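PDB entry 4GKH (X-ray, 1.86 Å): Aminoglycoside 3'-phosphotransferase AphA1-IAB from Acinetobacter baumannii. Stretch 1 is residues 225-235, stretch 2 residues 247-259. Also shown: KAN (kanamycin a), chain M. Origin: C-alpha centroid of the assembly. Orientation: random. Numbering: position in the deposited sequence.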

# COMPACT_ATOMS: atom_id res chain seq x y z
N ASP A 225 10.55 2.43 9.18
CA ASP A 225 10.44 3.77 9.78
C ASP A 225 9.02 4.30 9.53
O ASP A 225 8.45 4.03 8.48
CB ASP A 225 11.49 4.72 9.17
CG ASP A 225 11.50 6.07 9.84
OD1 ASP A 225 10.71 6.95 9.43
OD2 ASP A 225 12.29 6.26 10.79
N ARG A 226 8.46 5.08 10.46
CA ARG A 226 7.09 5.58 10.28
C ARG A 226 6.94 6.45 9.01
O ARG A 226 5.85 6.54 8.45
CB ARG A 226 6.57 6.32 11.53
CG ARG A 226 7.32 7.59 11.90
CD ARG A 226 6.75 8.23 13.19
NE ARG A 226 7.22 7.58 14.41
CZ ARG A 226 6.44 6.97 15.30
NH1 ARG A 226 5.13 6.92 15.13
NH2 ARG A 226 6.97 6.41 16.37
N TYR A 227 8.03 7.06 8.55
CA TYR A 227 7.95 7.88 7.33
C TYR A 227 7.74 7.08 6.04
O TYR A 227 7.45 7.65 4.98
CB TYR A 227 9.18 8.80 7.22
CG TYR A 227 9.06 10.07 8.05
CD1 TYR A 227 9.18 10.02 9.44
CD2 TYR A 227 8.84 11.30 7.45
CE1 TYR A 227 9.06 11.17 10.21
CE2 TYR A 227 8.73 12.46 8.21
CZ TYR A 227 8.84 12.39 9.59
OH TYR A 227 8.74 13.55 10.34
N GLN A 228 7.87 5.75 6.10
CA GLN A 228 7.50 4.94 4.94
C GLN A 228 6.04 5.17 4.57
O GLN A 228 5.70 5.23 3.39
CB GLN A 228 7.71 3.44 5.23
CG GLN A 228 7.09 2.53 4.14
CD GLN A 228 7.72 2.75 2.77
OE1 GLN A 228 8.86 3.21 2.66
NE2 GLN A 228 6.98 2.42 1.70
N ASP A 229 5.18 5.29 5.57
CA ASP A 229 3.76 5.48 5.31
C ASP A 229 3.43 6.95 5.16
O ASP A 229 2.64 7.34 4.29
CB ASP A 229 2.91 4.84 6.43
CG ASP A 229 2.96 3.29 6.41
OD1 ASP A 229 3.23 2.71 5.32
OD2 ASP A 229 2.73 2.67 7.48
N LEU A 230 4.03 7.77 6.01
CA LEU A 230 3.78 9.20 5.96
C LEU A 230 4.18 9.77 4.60
O LEU A 230 3.46 10.61 4.06
CB LEU A 230 4.52 9.92 7.08
CG LEU A 230 4.01 9.72 8.51
CD1 LEU A 230 5.10 10.13 9.49
CD2 LEU A 230 2.72 10.53 8.74
N ALA A 231 5.30 9.31 4.05
CA ALA A 231 5.82 9.91 2.81
C ALA A 231 4.89 9.66 1.63
O ALA A 231 4.60 10.56 0.83
CB ALA A 231 7.22 9.37 2.48
N ILE A 232 4.43 8.42 1.52
CA ILE A 232 3.62 8.04 0.38
C ILE A 232 2.27 8.75 0.40
O ILE A 232 1.79 9.21 -0.63
CB ILE A 232 3.48 6.51 0.29
CG1 ILE A 232 4.86 5.91 -0.03
CG2 ILE A 232 2.44 6.11 -0.75
CD1 ILE A 232 4.84 4.40 -0.33
N LEU A 233 1.66 8.85 1.58
CA LEU A 233 0.37 9.53 1.67
C LEU A 233 0.55 11.02 1.42
O LEU A 233 -0.26 11.67 0.75
CB LEU A 233 -0.28 9.28 3.04
CG LEU A 233 -1.67 9.90 3.21
CD1 LEU A 233 -2.60 9.44 2.09
CD2 LEU A 233 -2.27 9.56 4.57
N TRP A 234 1.62 11.59 1.99
CA TRP A 234 1.93 13.01 1.81
C TRP A 234 2.12 13.33 0.31
O TRP A 234 1.68 14.38 -0.20
CB TRP A 234 3.19 13.37 2.61
CG TRP A 234 3.61 14.80 2.55
CD1 TRP A 234 3.20 15.81 3.38
CD2 TRP A 234 4.54 15.39 1.63
NE1 TRP A 234 3.81 16.99 3.01
CE2 TRP A 234 4.63 16.76 1.94
CE3 TRP A 234 5.28 14.89 0.56
CZ2 TRP A 234 5.45 17.64 1.23
CZ3 TRP A 234 6.10 15.77 -0.15
CH2 TRP A 234 6.18 17.12 0.19
N ASN A 235 2.77 12.41 -0.39
CA ASN A 235 2.97 12.58 -1.83
C ASN A 235 1.62 12.62 -2.57
O ASN A 235 1.38 13.51 -3.39
CB ASN A 235 3.87 11.46 -2.38
CG ASN A 235 4.39 11.76 -3.78
OD1 ASN A 235 4.71 12.90 -4.10
ND2 ASN A 235 4.46 10.74 -4.62
C1 KAN M . 2.37 3.34 -8.07
C2 KAN M . 1.33 2.68 -7.19
C3 KAN M . 1.88 1.49 -6.42
C4 KAN M . 2.41 0.48 -7.43
C5 KAN M . 3.51 1.14 -8.24
C6 KAN M . 3.96 0.07 -9.24
C7 KAN M . 5.66 7.44 -7.53
C8 KAN M . 4.31 7.41 -8.21
C9 KAN M . 3.49 6.26 -7.58
C10 KAN M . 4.17 4.89 -7.81
C11 KAN M . 5.54 4.96 -7.09
C12 KAN M . 6.37 6.08 -7.70
C13 KAN M . 2.72 9.14 -8.94
C14 KAN M . 2.91 10.66 -8.99
C15 KAN M . 2.60 11.37 -7.70
C16 KAN M . 1.16 11.08 -7.32
C17 KAN M . 1.04 9.56 -7.17
C18 KAN M . -0.32 9.11 -6.60
N1 KAN M . 5.03 0.61 -10.08
N2 KAN M . 6.24 3.68 -7.29
N3 KAN M . 6.41 8.53 -8.20
N4 KAN M . 2.75 12.82 -7.87
O5 KAN M . 2.94 2.29 -8.93
O6 KAN M . 0.81 3.66 -6.28
O7 KAN M . 0.81 0.93 -5.65
O8 KAN M . 2.99 -0.65 -6.75
O9 KAN M . 3.41 3.83 -7.22
O10 KAN M . 2.11 6.29 -8.03
O11 KAN M . 3.72 8.72 -8.01
O12 KAN M . 1.39 8.90 -8.42
O13 KAN M . 4.25 10.87 -9.44
O14 KAN M . 0.89 11.71 -6.08
O15 KAN M . -0.28 7.69 -6.32
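Stretch 2 247-259: RLFQKYGIDNPDM

Two hydrogen bonds pin stretch 2 to the N-terminal end of stretch 1, and each uses a tyrosine hydroxyl as acceptor. In the first, Arg 226 NH1 donates to Tyr 252 OH at 2.8 Å, with an N-H...O angle of 157°. The hydroxyl lies at the edge of the guanidinium, near its plane, where the N-H bonds point. In the second the roles of the two stretches are exchanged: the backbone N of Asp 258 donates to Tyr 227 OH at 2.9 Å and 163°. Tyr 227 has its CA-to-CB bond sideways to stretch 2, yet with chi1 in the m well its long side chain brings the hydroxyl up to the loop, passing 3.6 Å from OH to Pro 257 CA. Each tyrosine thus contributes a ring to the packing and a polar tip to a bond at its far end.

Local capping bonds accompany the backbone turns near these contacts. Asp 225 OD1 accepts from Tyr 227 N at 2.8 Å, a capping bond at the turn that leads into the helix of stretch 1, which runs on through Asn 235. Stretch 2 begins within a helix that lasts to Tyr 252. Gly 253 then leaves helical geometry at phi 119°, psi 15°, a conformation in which a CB would jam against the preceding carbonyl O; here the backbone itself calls for glycine. The chain continues as a loop through Ile 254 to Asp 258, which stands at the N-cap of the next helix and caps a backbone N just past the stretch.

The two helices run in roughly opposite directions, at 143°, and their axes come no closer than 10.7 Å. That spacing leaves room for large side chains, and the register shows the reversed run: Leu 230 CA lies 7.8 Å from Phe 249 CA, and Trp 234 CA lies 7.1 Å from Leu 248 CA.

Leu 230 lies at the heart of the packing. Its CD2 sits over one face of the Tyr 252 ring, 3.9 Å from CD2 to the ring centroid and 11° off the normal, a CH-pi contact. Its CD1 reaches Ile 254 CD1 at 3.8 Å and Phe 249 CE1 at 3.9 Å, so one leucine meets both the helix and the loop of stretch 2. Phe 249 also starts sideways, but its ring comes nearer and meets two aromatic neighbours: Tyr 227 CE2 approaches its CE1 at 3.7 Å, and Trp 234 CD1 approaches its CE2 at 3.4 Å, near the plane of the phenyl ring. Both ring pairs are oblique, with planes at 37° and 58°.

Farther along, Leu 248 points toward stretch 1, its CD1 3.7 Å from Leu 233 CD2 and its CD2 4.2 Å from Trp 234 CB. The rule to read is economical: apolar side chains fill the space between the helices, while two hydrogen bonds to tyrosine hydroxyls tie the N-terminal end of stretch 1 to the last helical residue of stretch 2 and to the far end of its loop.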

# COMPACT_ATOMS: atom_id res chain seq x y z
N ARG A 247 -1.66 19.19 7.01
CA ARG A 247 -2.66 18.70 7.96
C ARG A 247 -2.44 17.23 8.34
O ARG A 247 -2.71 16.83 9.48
CB ARG A 247 -4.08 18.88 7.41
CG ARG A 247 -5.18 18.42 8.38
CD ARG A 247 -6.56 18.79 7.86
NE ARG A 247 -7.58 18.66 8.90
CZ ARG A 247 -8.18 19.69 9.48
NH1 ARG A 247 -7.89 20.94 9.13
NH2 ARG A 247 -9.10 19.47 10.42
N LEU A 248 -1.94 16.44 7.39
CA LEU A 248 -1.64 15.04 7.64
C LEU A 248 -0.64 14.90 8.78
O LEU A 248 -0.87 14.17 9.73
CB LEU A 248 -1.11 14.37 6.39
CG LEU A 248 -0.55 12.97 6.66
CD1 LEU A 248 -1.66 12.05 7.17
CD2 LEU A 248 0.14 12.41 5.40
N PHE A 249 0.48 15.61 8.67
CA PHE A 249 1.48 15.61 9.75
C PHE A 249 0.93 16.17 11.06
O PHE A 249 1.14 15.57 12.12
CB PHE A 249 2.73 16.38 9.33
CG PHE A 249 3.67 15.59 8.49
CD1 PHE A 249 4.44 14.59 9.05
CD2 PHE A 249 3.78 15.83 7.13
CE1 PHE A 249 5.31 13.85 8.28
CE2 PHE A 249 4.65 15.09 6.35
CZ PHE A 249 5.41 14.09 6.93
N GLN A 250 0.26 17.32 10.99
CA GLN A 250 -0.32 17.93 12.18
C GLN A 250 -1.22 16.98 12.97
O GLN A 250 -1.05 16.81 14.18
CB GLN A 250 -1.10 19.19 11.82
CG GLN A 250 -1.94 19.76 12.97
CD GLN A 250 -1.09 20.34 14.07
OE1 GLN A 250 -1.52 20.40 15.23
NE2 GLN A 250 0.11 20.78 13.73
N LYS A 251 -2.19 16.36 12.29
CA LYS A 251 -3.17 15.49 12.94
C LYS A 251 -2.52 14.19 13.40
O LYS A 251 -2.91 13.62 14.41
CB LYS A 251 -4.35 15.21 12.00
CG LYS A 251 -5.20 16.48 11.76
CD LYS A 251 -5.83 16.95 13.05
CE LYS A 251 -6.65 18.21 12.84
NZ LYS A 251 -7.53 18.43 14.02
N TYR A 252 -1.51 13.74 12.66
CA TYR A 252 -0.79 12.51 13.01
C TYR A 252 -0.02 12.72 14.31
O TYR A 252 0.19 11.79 15.09
CB TYR A 252 0.16 12.12 11.87
CG TYR A 252 1.01 10.91 12.18
CD1 TYR A 252 0.54 9.63 11.95
CD2 TYR A 252 2.30 11.06 12.68
CE1 TYR A 252 1.33 8.52 12.21
CE2 TYR A 252 3.09 9.97 12.95
CZ TYR A 252 2.60 8.70 12.71
OH TYR A 252 3.40 7.63 12.98
N GLY A 253 0.42 13.95 14.54
CA GLY A 253 1.08 14.33 15.78
C GLY A 253 2.51 14.83 15.60
O GLY A 253 3.27 14.93 16.56
N ILE A 254 2.87 15.15 14.36
CA ILE A 254 4.21 15.66 14.06
C ILE A 254 4.16 17.13 13.64
O ILE A 254 3.60 17.46 12.61
CB ILE A 254 4.87 14.86 12.93
CG1 ILE A 254 5.22 13.45 13.42
CG2 ILE A 254 6.13 15.56 12.46
CD1 ILE A 254 5.73 12.52 12.32
N ASP A 255 4.77 17.99 14.45
CA ASP A 255 4.77 19.42 14.16
C ASP A 255 5.93 19.89 13.30
O ASP A 255 5.82 20.90 12.61
CB ASP A 255 4.74 20.23 15.46
CG ASP A 255 3.38 20.25 16.09
OD1 ASP A 255 2.37 20.23 15.34
OD2 ASP A 255 3.31 20.28 17.33
N ASN A 256 7.05 19.18 13.35
CA ASN A 256 8.18 19.52 12.49
C ASN A 256 8.62 18.33 11.67
O ASN A 256 9.50 17.57 12.09
CB ASN A 256 9.35 20.09 13.30
CG ASN A 256 9.05 21.48 13.85
OD1 ASN A 256 9.22 22.49 13.16
ND2 ASN A 256 8.62 21.53 15.10
N PRO A 257 7.99 18.13 10.50
CA PRO A 257 8.31 17.00 9.62
C PRO A 257 9.82 16.92 9.35
O PRO A 257 10.47 17.95 9.21
CB PRO A 257 7.54 17.33 8.34
CG PRO A 257 6.38 18.17 8.80
CD PRO A 257 6.93 18.99 9.94
N ASP A 258 10.35 15.70 9.34
CA ASP A 258 11.76 15.46 9.11
C ASP A 258 11.92 15.37 7.60
O ASP A 258 11.64 14.34 7.00
CB ASP A 258 12.16 14.13 9.77
CG ASP A 258 13.64 13.80 9.64
OD1 ASP A 258 14.29 14.20 8.64
OD2 ASP A 258 14.18 13.13 10.54
N MSE A 259 12.37 16.46 6.99
CA MSE A 259 12.42 16.56 5.53
C MSE A 259 13.37 15.51 4.92
O MSE A 259 13.11 15.00 3.83
CB MSE A 259 12.82 17.97 5.11
CG MSE A 259 11.84 19.05 5.56
SE MSE A 259 10.01 18.58 5.13
CE MSE A 259 10.09 18.67 3.19